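Local coordinates for putative cytoplasmic protein (Salmonella typhimurium LT2, PDB 2Q02), which is of unknown function but binds zinc in a xylose isomerase-like TIM barrel and may act as an isomerase, at residues F9-K14 with Y242-F247; E37-M42 with T69-Y74. All coordinates share one frame; numbering follows the deposited sequence.

Contact 1: F9-K14 with Y242-F247; sequences FCINRK and YAFEPF. With ZN (zinc ion), chain E.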
loop_
_atom_site.group_PDB
_atom_site.type_symbol
_atom_site.label_atom_id
_atom_site.label_comp_id
_atom_site.label_asym_id
_atom_site.label_seq_id
_atom_site.Cartn_x
_atom_site.Cartn_y
_atom_site.Cartn_z
ATOM N N PHE A 9 -6.043 4.339 -11.009
ATOM C CA PHE A 9 -4.952 3.376 -10.813
ATOM C C PHE A 9 -3.658 4.073 -10.416
ATOM O O PHE A 9 -3.371 5.187 -10.857
ATOM C CB PHE A 9 -4.762 2.479 -12.046
ATOM C CG PHE A 9 -5.855 1.460 -12.221
ATOM C CD1 PHE A 9 -6.027 0.439 -11.284
ATOM C CD2 PHE A 9 -6.710 1.510 -13.319
ATOM C CE1 PHE A 9 -7.040 -0.502 -11.406
ATOM C CE2 PHE A 9 -7.738 0.544 -13.470
ATOM C CZ PHE A 9 -7.900 -0.462 -12.499
ATOM N N CYS A 10 -2.883 3.402 -9.558
ATOM C CA CYS A 10 -1.619 3.949 -9.005
ATOM C C CYS A 10 -0.534 2.896 -9.143
ATOM O O CYS A 10 -0.775 1.707 -8.949
ATOM C CB CYS A 10 -1.807 4.300 -7.515
ATOM S SG CYS A 10 -0.367 4.970 -6.624
ATOM N N ILE A 11 0.665 3.316 -9.501
ATOM C CA ILE A 11 1.748 2.366 -9.624
ATOM C C ILE A 11 2.685 2.529 -8.437
ATOM O O ILE A 11 3.318 3.578 -8.254
ATOM C CB ILE A 11 2.513 2.518 -10.952
ATOM C CG1 ILE A 11 1.539 2.672 -12.144
ATOM C CG2 ILE A 11 3.473 1.333 -11.147
ATOM C CD1 ILE A 11 0.527 1.553 -12.302
ATOM N N ASN A 12 2.764 1.477 -7.633
ATOM C CA ASN A 12 3.709 1.426 -6.537
ATOM C C ASN A 12 5.137 1.156 -7.091
ATOM O O ASN A 12 5.336 0.310 -7.988
ATOM C CB ASN A 12 3.264 0.359 -5.519
ATOM C CG ASN A 12 4.027 0.435 -4.212
ATOM O OD1 ASN A 12 5.253 0.338 -4.210
ATOM N ND2 ASN A 12 3.306 0.585 -3.091
ATOM N N ARG A 13 6.123 1.873 -6.545
ATOM C CA ARG A 13 7.499 1.764 -7.025
ATOM C C ARG A 13 8.162 0.397 -6.799
ATOM O O ARG A 13 9.212 0.137 -7.387
ATOM C CB ARG A 13 8.386 2.864 -6.436
ATOM C CG ARG A 13 9.707 3.004 -7.171
ATOM C CD ARG A 13 10.663 4.005 -6.533
ATOM N NE ARG A 13 11.935 4.074 -7.277
ATOM C CZ ARG A 13 13.116 4.389 -6.750
ATOM N NH1 ARG A 13 13.221 4.689 -5.464
ATOM N NH2 ARG A 13 14.198 4.412 -7.516
ATOM N N LYS A 14 7.572 -0.474 -5.966
ATOM C CA LYS A 14 8.138 -1.822 -5.766
ATOM C C LYS A 14 8.186 -2.651 -7.050
ATOM O O LYS A 14 8.969 -3.591 -7.134
ATOM C CB LYS A 14 7.381 -2.607 -4.686
ATOM C CG LYS A 14 8.232 -3.710 -3.993
ATOM C CD LYS A 14 9.050 -3.153 -2.832
ATOM C CE LYS A 14 10.085 -4.153 -2.323
ATOM N NZ LYS A 14 11.408 -3.546 -1.885
ATOM N N TYR A 242 -6.793 2.199 -6.630
ATOM C CA TYR A 242 -6.197 0.886 -6.707
ATOM C C TYR A 242 -4.744 1.076 -7.139
ATOM O O TYR A 242 -4.456 1.659 -8.193
ATOM C CB TYR A 242 -6.947 0.028 -7.729
ATOM C CG TYR A 242 -8.370 -0.336 -7.329
ATOM C CD1 TYR A 242 -8.608 -1.297 -6.345
ATOM C CD2 TYR A 242 -9.480 0.264 -7.954
ATOM C CE1 TYR A 242 -9.885 -1.642 -5.975
ATOM C CE2 TYR A 242 -10.787 -0.085 -7.592
ATOM C CZ TYR A 242 -10.968 -1.038 -6.592
ATOM O OH TYR A 242 -12.224 -1.419 -6.203
ATOM N N ALA A 243 -3.838 0.572 -6.308
ATOM C CA ALA A 243 -2.394 0.675 -6.517
ATOM C C ALA A 243 -1.839 -0.714 -6.623
ATOM O O ALA A 243 -2.138 -1.545 -5.779
ATOM C CB ALA A 243 -1.725 1.399 -5.346
ATOM N N PHE A 244 -1.017 -0.944 -7.649
ATOM C CA PHE A 244 -0.394 -2.233 -7.904
ATOM C C PHE A 244 0.913 -2.324 -7.117
ATOM O O PHE A 244 1.774 -1.451 -7.259
ATOM C CB PHE A 244 -0.155 -2.427 -9.412
ATOM C CG PHE A 244 -1.423 -2.657 -10.195
ATOM C CD1 PHE A 244 -2.098 -3.867 -10.105
ATOM C CD2 PHE A 244 -1.955 -1.656 -11.006
ATOM C CE1 PHE A 244 -3.284 -4.081 -10.814
ATOM C CE2 PHE A 244 -3.137 -1.869 -11.745
ATOM C CZ PHE A 244 -3.804 -3.077 -11.639
ATOM N N GLU A 245 1.031 -3.361 -6.271
ATOM C CA GLU A 245 2.169 -3.518 -5.343
ATOM C C GLU A 245 2.703 -4.974 -5.323
ATOM O O GLU A 245 2.516 -5.708 -4.363
ATOM C CB GLU A 245 1.803 -3.032 -3.919
ATOM C CG GLU A 245 2.993 -3.019 -2.927
ATOM C CD GLU A 245 2.581 -2.914 -1.456
ATOM O OE1 GLU A 245 1.596 -3.560 -1.045
ATOM O OE2 GLU A 245 3.256 -2.204 -0.683
ATOM N N PRO A 246 3.362 -5.394 -6.399
ATOM C CA PRO A 246 4.099 -6.645 -6.349
ATOM C C PRO A 246 5.418 -6.542 -5.545
ATOM O O PRO A 246 5.962 -5.443 -5.387
ATOM C CB PRO A 246 4.375 -6.919 -7.823
ATOM C CG PRO A 246 4.491 -5.595 -8.413
ATOM C CD PRO A 246 3.464 -4.760 -7.722
ATOM N N PHE A 247 5.910 -7.686 -5.047
ATOM C CA PHE A 247 7.153 -7.763 -4.228
ATOM C C PHE A 247 8.222 -8.766 -4.713
ATOM O O PHE A 247 9.382 -8.697 -4.284
ATOM C CB PHE A 247 6.799 -8.178 -2.801
ATOM C CG PHE A 247 6.445 -7.058 -1.914
ATOM C CD1 PHE A 247 7.433 -6.379 -1.215
ATOM C CD2 PHE A 247 5.113 -6.697 -1.736
ATOM C CE1 PHE A 247 7.110 -5.325 -0.370
ATOM C CE2 PHE A 247 4.769 -5.658 -0.884
ATOM C CZ PHE A 247 5.775 -4.967 -0.196
HETATM ZN ZN ZN E . 0.428 -3.333 0.730
#
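Closure of the TIM barrel takes place here, where the first strand, holding F9, C10 and I11, pairs in parallel with the last, holding Y242, A243 and F244. The backbone bonds run C10 N to Y242 O, F244 N to C10 O and N12 N to F244 O. C10 and A243 face the barrel interior, their CB atoms 3.6 Å apart. On the outer face F9 and F244 lie under helix 256-271; the ring planes are 21° apart, with centroids offset to 5.6 Å and little overlap, F9 CD1 lying 3.7 Å from F244 CE2. At the C-terminal end of strand 9-12, N12 runs beside E245, which follows strand 242-244: CG anti to the backbone N (chi1 -174°) puts E245 CG 3.6 Å from N12 ND2. N12 OD1 accepts from K14 N at 3.0 Å, on an in-plane lone pair, making an Asx turn, and also from R39 NH1. K14 CG makes a CH-pi contact over one face of the F247 ring, 4.3 Å from its centroid. E245 OE1 binds the zinc ion at 2.1 Å, with E139, D170 and H197, and accepts from R215; OE2 forms a salt bridge with R39. The two arginines probably fix the carboxylate and balance its charge.

Contact 2: E37-M42 with T69-Y74; sequences ELRNDM and TINAVY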
loop_
_atom_site.group_PDB
_atom_site.type_symbol
_atom_site.label_atom_id
_atom_site.label_comp_id
_atom_site.label_asym_id
_atom_site.label_seq_id
_atom_site.Cartn_x
_atom_site.Cartn_y
_atom_site.Cartn_z
ATOM N N GLU A 37 3.388 5.592 -5.808
ATOM C CA GLU A 37 3.803 5.516 -4.421
ATOM C C GLU A 37 5.315 5.388 -4.401
ATOM O O GLU A 37 5.888 4.607 -5.175
ATOM C CB GLU A 37 3.220 4.271 -3.744
ATOM C CG GLU A 37 1.703 4.243 -3.605
ATOM C CD GLU A 37 1.229 3.012 -2.849
ATOM O OE1 GLU A 37 0.994 1.971 -3.528
ATOM O OE2 GLU A 37 1.131 3.081 -1.586
ATOM N N LEU A 38 5.961 6.121 -3.505
ATOM C CA LEU A 38 7.390 5.930 -3.244
ATOM C C LEU A 38 7.584 5.046 -2.006
ATOM O O LEU A 38 6.619 4.677 -1.340
ATOM C CB LEU A 38 8.110 7.280 -3.110
ATOM C CG LEU A 38 8.228 8.137 -4.385
ATOM C CD1 LEU A 38 8.955 9.429 -4.097
ATOM C CD2 LEU A 38 8.917 7.397 -5.521
ATOM N N ARG A 39 8.835 4.685 -1.717
ATOM C CA ARG A 39 9.132 3.711 -0.668
ATOM C C ARG A 39 10.546 3.852 -0.046
ATOM O O ARG A 39 11.532 4.180 -0.734
ATOM C CB ARG A 39 9.021 2.284 -1.228
ATOM C CG ARG A 39 7.828 1.969 -2.150
ATOM C CD ARG A 39 7.910 0.503 -2.565
ATOM N NE ARG A 39 7.986 -0.331 -1.371
ATOM C CZ ARG A 39 6.938 -0.854 -0.738
ATOM N NH1 ARG A 39 5.702 -0.717 -1.198
ATOM N NH2 ARG A 39 7.130 -1.556 0.355
ATOM N N ASN A 40 10.653 3.547 1.245
ATOM C CA ASN A 40 11.960 3.611 1.930
ATOM C C ASN A 40 12.729 2.270 1.926
ATOM O O ASN A 40 13.795 2.173 2.528
ATOM C CB ASN A 40 11.826 4.130 3.368
ATOM C CG ASN A 40 11.207 3.118 4.290
ATOM O OD1 ASN A 40 10.567 2.167 3.833
ATOM N ND2 ASN A 40 11.387 3.308 5.602
ATOM N N ASP A 41 12.200 1.255 1.229
ATOM C CA ASP A 41 12.832 -0.075 1.216
ATOM C C ASP A 41 13.267 -0.522 -0.189
ATOM O O ASP A 41 13.345 -1.722 -0.483
ATOM C CB ASP A 41 11.932 -1.126 1.866
ATOM C CG ASP A 41 10.606 -1.271 1.183
ATOM O OD1 ASP A 41 10.412 -0.694 0.099
ATOM O OD2 ASP A 41 9.764 -1.983 1.752
HETATM N N MSE A 42 13.578 0.446 -1.041
HETATM C CA MSE A 42 14.169 0.159 -2.334
HETATM C C MSE A 42 15.634 -0.143 -2.133
HETATM O O MSE A 42 16.145 0.028 -1.021
HETATM C CB MSE A 42 14.003 1.364 -3.238
HETATM C CG MSE A 42 12.563 1.852 -3.306
HETATM SE SE MSE A 42 11.342 0.679 -4.294
HETATM C CE MSE A 42 11.416 -0.905 -3.454
ATOM N N THR A 69 1.318 7.906 -1.746
ATOM C CA THR A 69 1.850 7.558 -0.422
ATOM C C THR A 69 3.333 7.332 -0.424
ATOM O O THR A 69 3.964 7.207 -1.476
ATOM C CB THR A 69 1.221 6.256 0.197
ATOM O OG1 THR A 69 1.912 5.099 -0.291
ATOM C CG2 THR A 69 -0.257 6.129 -0.126
ATOM N N ILE A 70 3.858 7.270 0.798
ATOM C CA ILE A 70 5.139 6.651 1.070
ATOM C C ILE A 70 4.929 5.396 1.912
ATOM O O ILE A 70 4.136 5.383 2.839
ATOM C CB ILE A 70 6.077 7.657 1.749
ATOM C CG1 ILE A 70 6.452 8.736 0.713
ATOM C CG2 ILE A 70 7.318 6.955 2.299
ATOM C CD1 ILE A 70 7.246 9.867 1.268
ATOM N N ASN A 71 5.610 4.328 1.530
ATOM C CA ASN A 71 5.658 3.072 2.289
ATOM C C ASN A 71 7.061 2.917 2.863
ATOM O O ASN A 71 8.010 2.904 2.077
ATOM C CB ASN A 71 5.442 1.857 1.373
ATOM C CG ASN A 71 4.043 1.768 0.823
ATOM O OD1 ASN A 71 3.244 0.965 1.313
ATOM N ND2 ASN A 71 3.730 2.586 -0.214
ATOM N N ALA A 72 7.238 2.740 4.182
ATOM C CA ALA A 72 6.174 2.690 5.204
ATOM C C ALA A 72 6.860 2.764 6.547
ATOM O O ALA A 72 8.067 2.522 6.624
ATOM C CB ALA A 72 5.368 1.402 5.115
ATOM N N VAL A 73 6.102 3.124 7.588
ATOM C CA VAL A 73 6.572 3.023 8.960
ATOM C C VAL A 73 6.386 1.603 9.459
ATOM O O VAL A 73 5.291 1.050 9.338
ATOM C CB VAL A 73 5.760 3.859 9.923
ATOM C CG1 VAL A 73 6.340 3.697 11.363
ATOM C CG2 VAL A 73 5.727 5.305 9.485
ATOM N N TYR A 74 7.421 1.040 10.087
ATOM C CA TYR A 74 7.309 -0.260 10.769
ATOM C C TYR A 74 8.206 -0.299 12.018
ATOM O O TYR A 74 9.333 0.184 11.966
ATOM C CB TYR A 74 7.647 -1.429 9.809
ATOM C CG TYR A 74 7.698 -2.797 10.506
ATOM C CD1 TYR A 74 6.543 -3.559 10.657
ATOM C CD2 TYR A 74 8.890 -3.303 11.036
ATOM C CE1 TYR A 74 6.554 -4.775 11.309
ATOM C CE2 TYR A 74 8.908 -4.516 11.704
ATOM C CZ TYR A 74 7.721 -5.244 11.838
ATOM O OH TYR A 74 7.669 -6.451 12.487
#
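N71, E37 and T69 bury the most surface where strands 35-39 and 66-73 meet, two parallel neighbours of the TIM barrel joined through helix 53-62 as a beta-alpha-beta unit. All three side chains lie on the inner face of the sheet, with R39, while L38 and I70 point to the other face, where I70 packs on helix 81-97. The backbones are tied by L38 N to T69 O, N71 N to L38 O and N40 N to N71 O, the last at 2.8 Å.

E37 is the polar centre. Its CG lies anti to the carbonyl carbon (chi1 -65°) and the chain extends beyond it beside T69, pointing the same way. T69 OG1 donates to the anti lone pair of E37 OE2 at 2.5 Å, whereas N71 ND2 reaches the same oxygen at 3.0 Å from well above the carboxylate plane, although OE2 lies in the amide plane of N71. H197, a zinc ligand, is also hydrogen-bonded to OE2 through NE2, so E37 is a second-shell group that probably orients the imidazole and may strengthen its donation to the metal.

N71 also packs against R39: guanidinium and amide planes are 15° apart, and N71 CB sits 3.6 Å above one guanidinium face, toward its rim. D41 takes NE and NH2 of R39 side-on, while NH1 turns to the zinc ligand E245. R39 NE meets D41 OD1 at 2.9 Å and R39 NH2 meets D41 OD2 at 3.0 Å, each on a syn lone pair and close to the guanidinium plane.

How the contacts relate
Both contacts are largely buried pairings of neighbouring parallel strands in one barrel, with partly exposed residues such as K14, F247 and N40 toward the C-terminal strand ends, and they adjoin because strands 9-12 and 35-39 are themselves neighbours. Contact 1 joins elements far apart in sequence and closes the cylinder; contact 2 is local, within one beta-alpha-beta unit. Aromatic packing against an outer helix marks contact 1, whereas contact 2 is dominated by polar side chains inside the barrel. Contact 1 supplies a first-shell zinc ligand, contact 2 second-shell partners. The salt bridge from E245 OE2 to R39 NH1, at 2.9 Å, links the two at the metal site; N12 ND2 and E37 OE1 add a weak, probable hydrogen bond.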